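Local coordinates for putative aliphatic sulfonates-binding protein (PDB 2X26) that probably serves as the periplasmic binding protein of an ABC-type transport system for aliphatic sulfonates in Escherichia coli, at residues A[83-91]-A[154-163]; A[213-224]-A[238-248]. One frame throughout, in Å; residues are numbered along the deposited sequence.

Contact 1: A[83-91]-A[154-163]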
loop_
_atom_site.group_PDB
_atom_site.type_symbol
_atom_site.label_atom_id
_atom_site.label_comp_id
_atom_site.label_asym_id
_atom_site.label_seq_id
_atom_site.Cartn_x
_atom_site.Cartn_y
_atom_site.Cartn_z
ATOM N N LYS A 83 -0.843 5.732 7.420
ATOM C CA LYS A 83 0.264 6.675 7.634
ATOM C C LYS A 83 -0.282 8.071 7.464
ATOM O O LYS A 83 0.008 8.725 6.463
ATOM C CB LYS A 83 1.378 6.444 6.582
ATOM C CG LYS A 83 2.026 5.046 6.609
ATOM C CD LYS A 83 3.358 5.012 5.766
ATOM C CE LYS A 83 3.338 5.801 4.419
ATOM N NZ LYS A 83 4.709 6.255 3.826
ATOM N N PRO A 84 -1.029 8.571 8.466
ATOM C CA PRO A 84 -1.676 9.899 8.237
ATOM C C PRO A 84 -0.709 11.062 8.068
ATOM O O PRO A 84 -1.029 11.999 7.336
ATOM C CB PRO A 84 -2.522 10.099 9.480
ATOM C CG PRO A 84 -1.925 9.211 10.554
ATOM C CD PRO A 84 -1.398 7.993 9.767
ATOM N N LYS A 85 0.480 10.951 8.652
ATOM C CA LYS A 85 1.504 11.998 8.569
ATOM C C LYS A 85 2.293 11.996 7.263
ATOM O O LYS A 85 3.075 12.900 7.027
ATOM C CB LYS A 85 2.489 11.865 9.729
ATOM C CG LYS A 85 1.789 12.147 11.076
ATOM C CD LYS A 85 2.676 11.775 12.269
ATOM C CE LYS A 85 2.354 12.709 13.480
ATOM N NZ LYS A 85 2.802 12.208 14.833
ATOM N N ALA A 86 2.040 10.985 6.430
ATOM C CA ALA A 86 2.731 10.784 5.172
ATOM C C ALA A 86 1.869 11.191 3.957
ATOM O O ALA A 86 2.316 11.150 2.820
ATOM C CB ALA A 86 3.082 9.292 5.095
ATOM N N GLU A 87 0.611 11.558 4.181
ATOM C CA GLU A 87 -0.313 11.873 3.074
ATOM C C GLU A 87 -0.825 13.306 3.338
ATOM O O GLU A 87 -1.465 13.531 4.321
ATOM C CB GLU A 87 -1.442 10.823 3.103
ATOM C CG GLU A 87 -2.440 10.873 1.946
ATOM C CD GLU A 87 -1.989 9.968 0.780
ATOM O OE1 GLU A 87 -1.582 8.824 1.070
ATOM O OE2 GLU A 87 -2.051 10.412 -0.382
ATOM N N VAL A 88 -0.518 14.268 2.462
ATOM C CA VAL A 88 -0.704 15.706 2.773
ATOM C C VAL A 88 -1.297 16.583 1.668
ATOM O O VAL A 88 -1.267 16.222 0.488
ATOM C CB VAL A 88 0.655 16.314 3.186
ATOM C CG1 VAL A 88 1.231 15.562 4.399
ATOM C CG2 VAL A 88 1.652 16.307 1.968
ATOM N N ILE A 89 -1.843 17.739 2.068
ATOM C CA ILE A 89 -2.063 18.860 1.165
ATOM C C ILE A 89 -1.034 19.942 1.507
ATOM O O ILE A 89 -0.956 20.387 2.680
ATOM C CB ILE A 89 -3.494 19.422 1.337
ATOM C CG1 ILE A 89 -4.527 18.340 1.062
ATOM C CG2 ILE A 89 -3.723 20.670 0.430
ATOM C CD1 ILE A 89 -6.022 18.797 1.334
ATOM N N LEU A 90 -0.227 20.315 0.521
ATOM C CA LEU A 90 0.790 21.328 0.702
ATOM C C LEU A 90 0.388 22.635 0.104
ATOM O O LEU A 90 -0.192 22.681 -0.983
ATOM C CB LEU A 90 2.067 20.921 -0.017
ATOM C CG LEU A 90 2.812 19.688 0.474
ATOM C CD1 LEU A 90 3.905 19.381 -0.539
ATOM C CD2 LEU A 90 3.428 19.909 1.898
ATOM N N VAL A 91 0.769 23.702 0.786
ATOM C CA VAL A 91 0.656 25.053 0.220
ATOM C C VAL A 91 1.970 25.714 0.446
ATOM O O VAL A 91 2.788 25.172 1.181
ATOM C CB VAL A 91 -0.475 25.887 0.888
ATOM C CG1 VAL A 91 -1.830 25.217 0.604
ATOM C CG2 VAL A 91 -0.266 25.944 2.430
ATOM N N ASP A 154 -2.472 26.415 -6.374
ATOM C CA ASP A 154 -2.226 26.937 -5.033
ATOM C C ASP A 154 -1.920 25.899 -3.991
ATOM O O ASP A 154 -1.417 26.227 -2.923
ATOM C CB ASP A 154 -3.369 27.841 -4.600
ATOM C CG ASP A 154 -3.526 28.992 -5.577
ATOM O OD1 ASP A 154 -2.473 29.617 -5.889
ATOM O OD2 ASP A 154 -4.635 29.155 -6.102
ATOM N N ALA A 155 -2.246 24.649 -4.288
ATOM C CA ALA A 155 -2.041 23.571 -3.343
ATOM C C ALA A 155 -1.791 22.278 -4.115
ATOM O O ALA A 155 -2.247 22.149 -5.259
ATOM C CB ALA A 155 -3.264 23.406 -2.427
ATOM N N TRP A 156 -1.086 21.338 -3.482
ATOM C CA TRP A 156 -0.708 20.066 -4.090
ATOM C C TRP A 156 -0.996 18.967 -3.064
ATOM O O TRP A 156 -0.450 18.950 -1.940
ATOM C CB TRP A 156 0.773 20.065 -4.504
ATOM C CG TRP A 156 1.283 18.799 -5.161
ATOM C CD1 TRP A 156 0.563 17.892 -5.856
ATOM C CD2 TRP A 156 2.643 18.373 -5.243
ATOM N NE1 TRP A 156 1.378 16.888 -6.332
ATOM C CE2 TRP A 156 2.664 17.173 -5.970
ATOM C CE3 TRP A 156 3.846 18.873 -4.724
ATOM C CZ2 TRP A 156 3.834 16.458 -6.210
ATOM C CZ3 TRP A 156 5.023 18.161 -4.977
ATOM C CH2 TRP A 156 5.000 16.975 -5.705
ATOM N N ALA A 157 -1.894 18.073 -3.428
ATOM C CA ALA A 157 -2.193 16.946 -2.539
ATOM C C ALA A 157 -1.365 15.783 -3.044
ATOM O O ALA A 157 -1.446 15.419 -4.227
ATOM C CB ALA A 157 -3.688 16.634 -2.565
ATOM N N ILE A 158 -0.506 15.255 -2.171
ATOM C CA ILE A 158 0.520 14.276 -2.565
ATOM C C ILE A 158 0.976 13.401 -1.405
ATOM O O ILE A 158 0.760 13.730 -0.230
ATOM C CB ILE A 158 1.760 15.044 -3.212
ATOM C CG1 ILE A 158 2.731 14.079 -3.943
ATOM C CG2 ILE A 158 2.443 15.925 -2.188
ATOM C CD1 ILE A 158 2.096 13.319 -5.114
ATOM N N TRP A 159 1.564 12.243 -1.744
ATOM C CA TRP A 159 2.076 11.287 -0.780
ATOM C C TRP A 159 3.609 11.340 -0.654
ATOM O O TRP A 159 4.301 11.992 -1.447
ATOM C CB TRP A 159 1.629 9.872 -1.160
ATOM C CG TRP A 159 1.985 9.465 -2.564
ATOM C CD1 TRP A 159 3.086 8.799 -2.968
ATOM C CD2 TRP A 159 1.184 9.694 -3.756
ATOM N NE1 TRP A 159 3.049 8.587 -4.347
ATOM C CE2 TRP A 159 1.877 9.116 -4.843
ATOM C CE3 TRP A 159 -0.077 10.285 -3.984
ATOM C CZ2 TRP A 159 1.374 9.138 -6.174
ATOM C CZ3 TRP A 159 -0.584 10.285 -5.309
ATOM C CH2 TRP A 159 0.147 9.749 -6.371
ATOM N N ASP A 160 4.123 10.685 0.373
ATOM C CA ASP A 160 5.579 10.527 0.543
ATOM C C ASP A 160 6.080 9.471 -0.452
ATOM O O ASP A 160 5.418 8.431 -0.666
ATOM C CB ASP A 160 5.833 10.056 1.976
ATOM C CG ASP A 160 6.597 11.043 2.819
ATOM O OD1 ASP A 160 7.245 11.961 2.241
ATOM O OD2 ASP A 160 6.626 10.802 4.083
ATOM N N PRO A 161 7.293 9.643 -0.976
ATOM C CA PRO A 161 8.340 10.604 -0.547
ATOM C C PRO A 161 8.353 11.967 -1.263
ATOM O O PRO A 161 9.213 12.802 -0.964
ATOM C CB PRO A 161 9.632 9.849 -0.922
ATOM C CG PRO A 161 9.242 9.182 -2.258
ATOM C CD PRO A 161 7.886 8.566 -1.812
ATOM N N TYR A 162 7.415 12.211 -2.172
ATOM C CA TYR A 162 7.339 13.513 -2.826
ATOM C C TYR A 162 7.166 14.609 -1.780
ATOM O O TYR A 162 7.724 15.695 -1.916
ATOM C CB TYR A 162 6.126 13.586 -3.759
ATOM C CG TYR A 162 6.182 12.616 -4.934
ATOM C CD1 TYR A 162 5.359 11.504 -4.966
ATOM C CD2 TYR A 162 7.024 12.838 -6.012
ATOM C CE1 TYR A 162 5.388 10.609 -6.025
ATOM C CE2 TYR A 162 7.066 11.930 -7.095
ATOM C CZ TYR A 162 6.211 10.830 -7.078
ATOM O OH TYR A 162 6.192 9.950 -8.144
ATOM N N TYR A 163 6.329 14.304 -0.795
ATOM C CA TYR A 163 6.032 15.223 0.280
ATOM C C TYR A 163 7.359 15.592 0.958
ATOM O O TYR A 163 7.685 16.788 1.034
ATOM C CB TYR A 163 5.030 14.591 1.254
ATOM C CG TYR A 163 5.052 15.136 2.664
ATOM C CD1 TYR A 163 5.289 16.501 2.900
ATOM C CD2 TYR A 163 4.798 14.309 3.761
ATOM C CE1 TYR A 163 5.317 17.019 4.195
ATOM C CE2 TYR A 163 4.804 14.828 5.061
ATOM C CZ TYR A 163 5.073 16.169 5.269
ATOM O OH TYR A 163 5.076 16.650 6.577
HETATM O O HOH W 1 6.281 8.176 5.033
HETATM O O HOH W 2 3.318 7.833 1.533
HETATM O O HOH W 3 3.985 15.076 8.398
#
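Leu90 N donates to Trp156 O at 2.8 Å in an almost straight bond (175°), and Ile89 CA adds a longer CA-H...O contact to the same oxygen. Trp156 N returns a bond to Leu90 O, and Val88 and Ile158 form a second reciprocal pair, Val88 N reaching Ile158 O at 3.0 Å. Strands 87-91 and 155-159 thus run antiparallel, inside one of the two mixed sheets of a fold consistent with a type II periplasmic binding protein. On one face, Val88 and Leu90 meet Tyr163, in the first turn of helix 162-169, while Leu90 CD1 goes on to Ile158 CG2 and the Trp156 ring, which helix 141-149 covers. Tyr163 has CG anti to its own nitrogen (chi1 156°), which lays the ring over Val88; CG1 of Val88 sits 3.9 Å from the centroid of the Tyr163 ring in a CH-pi contact, while Leu90 CD2 meets Tyr163 CD1 at 4.0 Å. At the ring edge, a water links Tyr163 OH to Lys85 O. Losing the ring to an alanine would probably take away the face that Val88 CG1 packs on and part of Leu90's packing, and leave that water without its hydroxyl partner. On the opposite face, with Glu87 and Trp159, Ile89 CG1 touches Ala157 CB at 4.1 Å. Glu87 runs alongside Trp159, but its carboxylate is bound by Ser115. Beyond the strands, two waters join Lys83 NZ to Asp160 OD2 and O. Ser164 bonds Asp160 OD1 and His244 bonds OD2, satisfying this buried carboxylate, on which Lys83 probably acts across water.

Contact 2: A[213-224]-A[238-248]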
loop_
_atom_site.group_PDB
_atom_site.type_symbol
_atom_site.label_atom_id
_atom_site.label_comp_id
_atom_site.label_asym_id
_atom_site.label_seq_id
_atom_site.Cartn_x
_atom_site.Cartn_y
_atom_site.Cartn_z
ATOM N N ASP A 213 10.256 -4.726 8.239
ATOM C CA ASP A 213 9.904 -3.312 8.393
ATOM C C ASP A 213 10.512 -2.778 9.705
ATOM O O ASP A 213 11.040 -1.662 9.717
ATOM C CB ASP A 213 8.373 -3.129 8.375
ATOM C CG ASP A 213 7.949 -1.681 8.155
ATOM O OD1 ASP A 213 8.382 -0.782 8.922
ATOM O OD2 ASP A 213 7.130 -1.431 7.263
ATOM N N ALA A 214 10.538 -3.607 10.738
ATOM C CA ALA A 214 11.082 -3.182 12.052
ATOM C C ALA A 214 12.589 -2.834 12.015
ATOM O O ALA A 214 13.108 -2.099 12.898
ATOM C CB ALA A 214 10.841 -4.219 13.034
ATOM N N LEU A 215 13.292 -3.379 11.019
ATOM C CA LEU A 215 14.699 -3.015 10.813
ATOM C C LEU A 215 14.845 -1.539 10.565
ATOM O O LEU A 215 15.915 -0.996 10.838
ATOM C CB LEU A 215 15.335 -3.825 9.657
ATOM C CG LEU A 215 15.325 -5.348 9.880
ATOM C CD1 LEU A 215 15.839 -6.056 8.617
ATOM C CD2 LEU A 215 16.132 -5.813 11.119
ATOM N N THR A 216 13.814 -0.872 10.007
ATOM C CA THR A 216 13.910 0.574 9.798
ATOM C C THR A 216 14.026 1.315 11.130
ATOM O O THR A 216 14.492 2.458 11.151
ATOM C CB THR A 216 12.735 1.196 8.994
ATOM O OG1 THR A 216 11.520 1.084 9.747
ATOM C CG2 THR A 216 12.605 0.537 7.630
ATOM N N ARG A 217 13.608 0.689 12.238
ATOM C CA ARG A 217 13.814 1.295 13.564
ATOM C C ARG A 217 15.060 0.748 14.249
ATOM O O ARG A 217 15.855 1.506 14.836
ATOM C CB ARG A 217 12.590 1.107 14.467
ATOM C CG ARG A 217 12.734 1.759 15.834
ATOM C CD ARG A 217 11.533 1.466 16.725
ATOM N NE ARG A 217 11.576 2.222 17.980
ATOM C CZ ARG A 217 10.492 2.513 18.695
ATOM N NH1 ARG A 217 9.297 2.120 18.268
ATOM N NH2 ARG A 217 10.592 3.200 19.829
ATOM N N SER A 218 15.265 -0.566 14.194
ATOM C CA SER A 218 16.391 -1.156 14.966
ATOM C C SER A 218 17.737 -0.977 14.272
ATOM O O SER A 218 18.765 -0.938 14.930
ATOM C CB SER A 218 16.138 -2.638 15.272
ATOM O OG SER A 218 16.033 -3.340 14.029
ATOM N N GLN A 219 17.701 -0.815 12.952
ATOM C CA GLN A 219 18.900 -0.597 12.145
ATOM C C GLN A 219 18.611 0.600 11.226
ATOM O O GLN A 219 18.663 0.511 9.978
ATOM C CB GLN A 219 19.297 -1.871 11.344
ATOM C CG GLN A 219 20.056 -2.940 12.138
ATOM C CD GLN A 219 20.048 -4.323 11.460
ATOM O OE1 GLN A 219 20.282 -4.447 10.267
ATOM N NE2 GLN A 219 19.767 -5.357 12.236
ATOM N N ARG A 220 18.307 1.743 11.839
ATOM C CA ARG A 220 17.894 2.925 11.050
ATOM C C ARG A 220 18.986 3.415 10.090
ATOM O O ARG A 220 18.708 3.724 8.944
ATOM C CB ARG A 220 17.468 4.062 12.024
ATOM C CG ARG A 220 16.859 5.267 11.293
ATOM C CD ARG A 220 16.462 6.301 12.301
ATOM N NE ARG A 220 16.324 7.631 11.717
ATOM C CZ ARG A 220 15.181 8.121 11.270
ATOM N NH1 ARG A 220 14.070 7.351 11.274
ATOM N NH2 ARG A 220 15.165 9.353 10.786
ATOM N N GLU A 221 20.238 3.502 10.546
ATOM C CA GLU A 221 21.295 3.966 9.657
ATOM C C GLU A 221 21.426 3.107 8.389
ATOM O O GLU A 221 21.497 3.641 7.265
ATOM C CB GLU A 221 22.643 3.983 10.404
ATOM C CG GLU A 221 23.815 4.487 9.593
ATOM C CD GLU A 221 25.180 4.331 10.322
ATOM O OE1 GLU A 221 25.320 3.533 11.287
ATOM O OE2 GLU A 221 26.163 4.975 9.901
ATOM N N GLN A 222 21.459 1.793 8.593
ATOM C CA GLN A 222 21.621 0.844 7.489
ATOM C C GLN A 222 20.398 0.913 6.584
ATOM O O GLN A 222 20.533 0.891 5.343
ATOM C CB GLN A 222 21.776 -0.553 8.039
ATOM C CG GLN A 222 21.614 -1.644 7.018
ATOM C CD GLN A 222 21.631 -3.028 7.650
ATOM O OE1 GLN A 222 20.635 -3.479 8.258
ATOM N NE2 GLN A 222 22.765 -3.704 7.524
ATOM N N SER A 223 19.219 1.020 7.194
ATOM C CA SER A 223 17.978 1.000 6.400
ATOM C C SER A 223 17.851 2.319 5.570
ATOM O O SER A 223 17.399 2.335 4.412
ATOM C CB SER A 223 16.773 0.807 7.320
ATOM O OG SER A 223 16.802 -0.438 8.002
ATOM N N ILE A 224 18.325 3.428 6.134
ATOM C CA ILE A 224 18.272 4.689 5.391
ATOM C C ILE A 224 19.193 4.612 4.171
ATOM O O ILE A 224 18.808 5.041 3.058
ATOM C CB ILE A 224 18.637 5.906 6.308
ATOM C CG1 ILE A 224 17.431 6.227 7.197
ATOM C CG2 ILE A 224 19.127 7.104 5.422
ATOM C CD1 ILE A 224 17.794 7.260 8.335
ATOM N N ILE A 238 14.948 10.369 2.901
ATOM C CA ILE A 238 14.591 9.033 3.455
ATOM C C ILE A 238 14.383 9.145 4.970
ATOM O O ILE A 238 13.462 8.492 5.512
ATOM C CB ILE A 238 15.671 7.991 3.172
ATOM C CG1 ILE A 238 15.870 7.832 1.653
ATOM C CG2 ILE A 238 15.338 6.625 3.803
ATOM C CD1 ILE A 238 14.581 7.545 0.910
ATOM N N ALA A 239 15.239 9.911 5.644
ATOM C CA ALA A 239 15.093 10.096 7.097
ATOM C C ALA A 239 13.701 10.674 7.439
ATOM O O ALA A 239 13.013 10.172 8.329
ATOM C CB ALA A 239 16.184 11.009 7.642
ATOM N N SER A 240 13.326 11.757 6.740
ATOM C CA SER A 240 12.009 12.405 6.869
ATOM C C SER A 240 10.906 11.408 6.533
ATOM O O SER A 240 9.909 11.289 7.266
ATOM C CB SER A 240 11.946 13.589 5.910
ATOM O OG SER A 240 10.739 14.337 6.042
ATOM N N TYR A 241 11.078 10.684 5.428
ATOM C CA TYR A 241 10.123 9.672 5.030
ATOM C C TYR A 241 9.844 8.625 6.130
ATOM O O TYR A 241 8.659 8.326 6.442
ATOM C CB TYR A 241 10.663 8.955 3.787
ATOM C CG TYR A 241 9.826 7.833 3.290
ATOM C CD1 TYR A 241 8.795 8.059 2.406
ATOM C CD2 TYR A 241 10.062 6.531 3.716
ATOM C CE1 TYR A 241 7.987 6.984 1.951
ATOM C CE2 TYR A 241 9.298 5.469 3.265
ATOM C CZ TYR A 241 8.280 5.695 2.392
ATOM O OH TYR A 241 7.570 4.616 1.937
ATOM N N LEU A 242 10.898 8.092 6.748
ATOM C CA LEU A 242 10.717 7.104 7.836
ATOM C C LEU A 242 10.080 7.741 9.067
ATOM O O LEU A 242 9.237 7.108 9.745
ATOM C CB LEU A 242 12.079 6.472 8.199
ATOM C CG LEU A 242 12.685 5.558 7.126
ATOM C CD1 LEU A 242 13.982 5.030 7.796
ATOM C CD2 LEU A 242 11.762 4.361 6.770
ATOM N N ASP A 243 10.425 9.006 9.343
ATOM C CA ASP A 243 9.854 9.714 10.481
ATOM C C ASP A 243 8.311 9.962 10.348
ATOM O O ASP A 243 7.655 10.269 11.343
ATOM C CB ASP A 243 10.579 11.035 10.681
ATOM C CG ASP A 243 11.952 10.865 11.272
ATOM O OD1 ASP A 243 12.210 9.760 11.828
ATOM O OD2 ASP A 243 12.757 11.848 11.216
ATOM N N HIS A 244 7.752 9.867 9.147
ATOM C CA HIS A 244 6.304 10.066 8.984
ATOM C C HIS A 244 5.530 8.753 9.091
ATOM O O HIS A 244 4.318 8.751 8.874
ATOM C CB HIS A 244 5.983 10.738 7.646
ATOM C CG HIS A 244 6.671 12.050 7.463
ATOM N ND1 HIS A 244 7.158 12.470 6.243
ATOM C CD2 HIS A 244 6.970 13.029 8.352
ATOM C CE1 HIS A 244 7.718 13.659 6.386
ATOM N NE2 HIS A 244 7.617 14.023 7.658
ATOM N N ARG A 245 6.217 7.645 9.397
ATOM C CA ARG A 245 5.550 6.326 9.459
ATOM C C ARG A 245 5.356 5.877 10.879
ATOM O O ARG A 245 6.238 6.125 11.748
ATOM C CB ARG A 245 6.430 5.270 8.806
ATOM C CG ARG A 245 6.632 5.541 7.308
ATOM C CD ARG A 245 7.665 4.554 6.830
ATOM N NE ARG A 245 7.042 3.285 6.464
ATOM C CZ ARG A 245 7.320 2.083 6.971
ATOM N NH1 ARG A 245 8.195 1.914 7.980
ATOM N NH2 ARG A 245 6.665 1.028 6.444
ATOM N N PRO A 246 4.204 5.270 11.160
ATOM C CA PRO A 246 4.033 4.696 12.486
ATOM C C PRO A 246 4.774 3.351 12.568
ATOM O O PRO A 246 5.200 2.819 11.540
ATOM C CB PRO A 246 2.504 4.437 12.536
ATOM C CG PRO A 246 2.168 4.081 11.172
ATOM C CD PRO A 246 3.040 4.988 10.287
ATOM N N PRO A 247 4.917 2.775 13.780
ATOM C CA PRO A 247 5.451 1.407 13.801
ATOM C C PRO A 247 4.546 0.486 12.971
ATOM O O PRO A 247 3.310 0.595 13.051
ATOM C CB PRO A 247 5.377 1.037 15.304
ATOM C CG PRO A 247 5.527 2.391 16.012
ATOM C CD PRO A 247 4.668 3.301 15.144
ATOM N N THR A 248 5.136 -0.359 12.136
ATOM C CA THR A 248 4.345 -1.178 11.249
ATOM C C THR A 248 3.974 -2.470 11.932
ATOM O O THR A 248 4.770 -3.029 12.702
ATOM C CB THR A 248 5.163 -1.524 10.030
ATOM O OG1 THR A 248 5.285 -0.332 9.263
ATOM C CG2 THR A 248 4.477 -2.627 9.150
HETATM O O HOH W 4 8.057 -0.627 11.584
HETATM O O HOH W 5 9.800 3.376 9.741
#
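Helices 220-224 and 238-243 cross at 117° with their axes 10.6 Å apart, and their chains come nearest at Ile224 and Ile238, while the kinked helix 213-218 faces Leu242 and the loop that follows, out to Thr248. Ile224 fills the crossing: its CG1 lies 3.7 Å from Leu242 CD1, its CD1 rests on Ala239, and Ile238 CG2 slides past from the opposite direction. Leu242, with CG anti to its carbonyl carbon (chi1 -69°), sends its other branch, CD2, onto CB and CG2 of Thr216. Arg220 stretches out beside this patch. Its NH1 and NH2 both reach Asp243 OD1, NH1 at 3.1 Å, but this oxygen lies well off the guanidinium plane although the two groups are nearly parallel, so the bonds of this salt bridge are weak. NH2 adds a weak bond to Ala239 O. The firmer pair is Asp213 with Arg245, whose guanidinium meets the carboxylate end-on, the planes 15° apart. Arg245 NH2 approaches the syn lone pair of Asp213 OD2 at 2.6 Å, and Arg245 NH1 binds Asp213 OD1 at 2.9 Å. Thr248 OG1 gives Asp213 OD2 a further, weak bond, and one water joins Asp213 OD1 to Thr248 N. A second water sits between Thr216 OG1 and Arg245 NH1, while Thr216 OG1 itself donates to Asp213 O. Arg245 NH2 also bonds a bound glycerol, and helix 14-21 touches both Thr216 and Arg245. With two firm N-H bonds and a weaker hydroxyl bond on one buried carboxylate, Asp213 is probably stabilised as the anion and held against turning, which ties the helix to the loop at 245-248.

Contact 1 is the more buried, a pair of neighbouring strands within one sheet held by backbone hydrogen bonds and apolar side chains; contact 2 is partly buried and joins helices and a loop mainly through side chains, with one charged pair beyond its apolar patch and a weaker one along its flank. They share no segment, yet they touch where the end of helix 235-243 meets the loop and helix start after strand 155-159. There Asp160 OD2 probably bonds His244 ND1, the His244 ring stacks with Tyr163, and Lys83 packs along Arg245. The seam thus mixes a buried hydrogen bond with ring stacking, whereas the Arg220-Asp243 pair of contact 2 lies away from it.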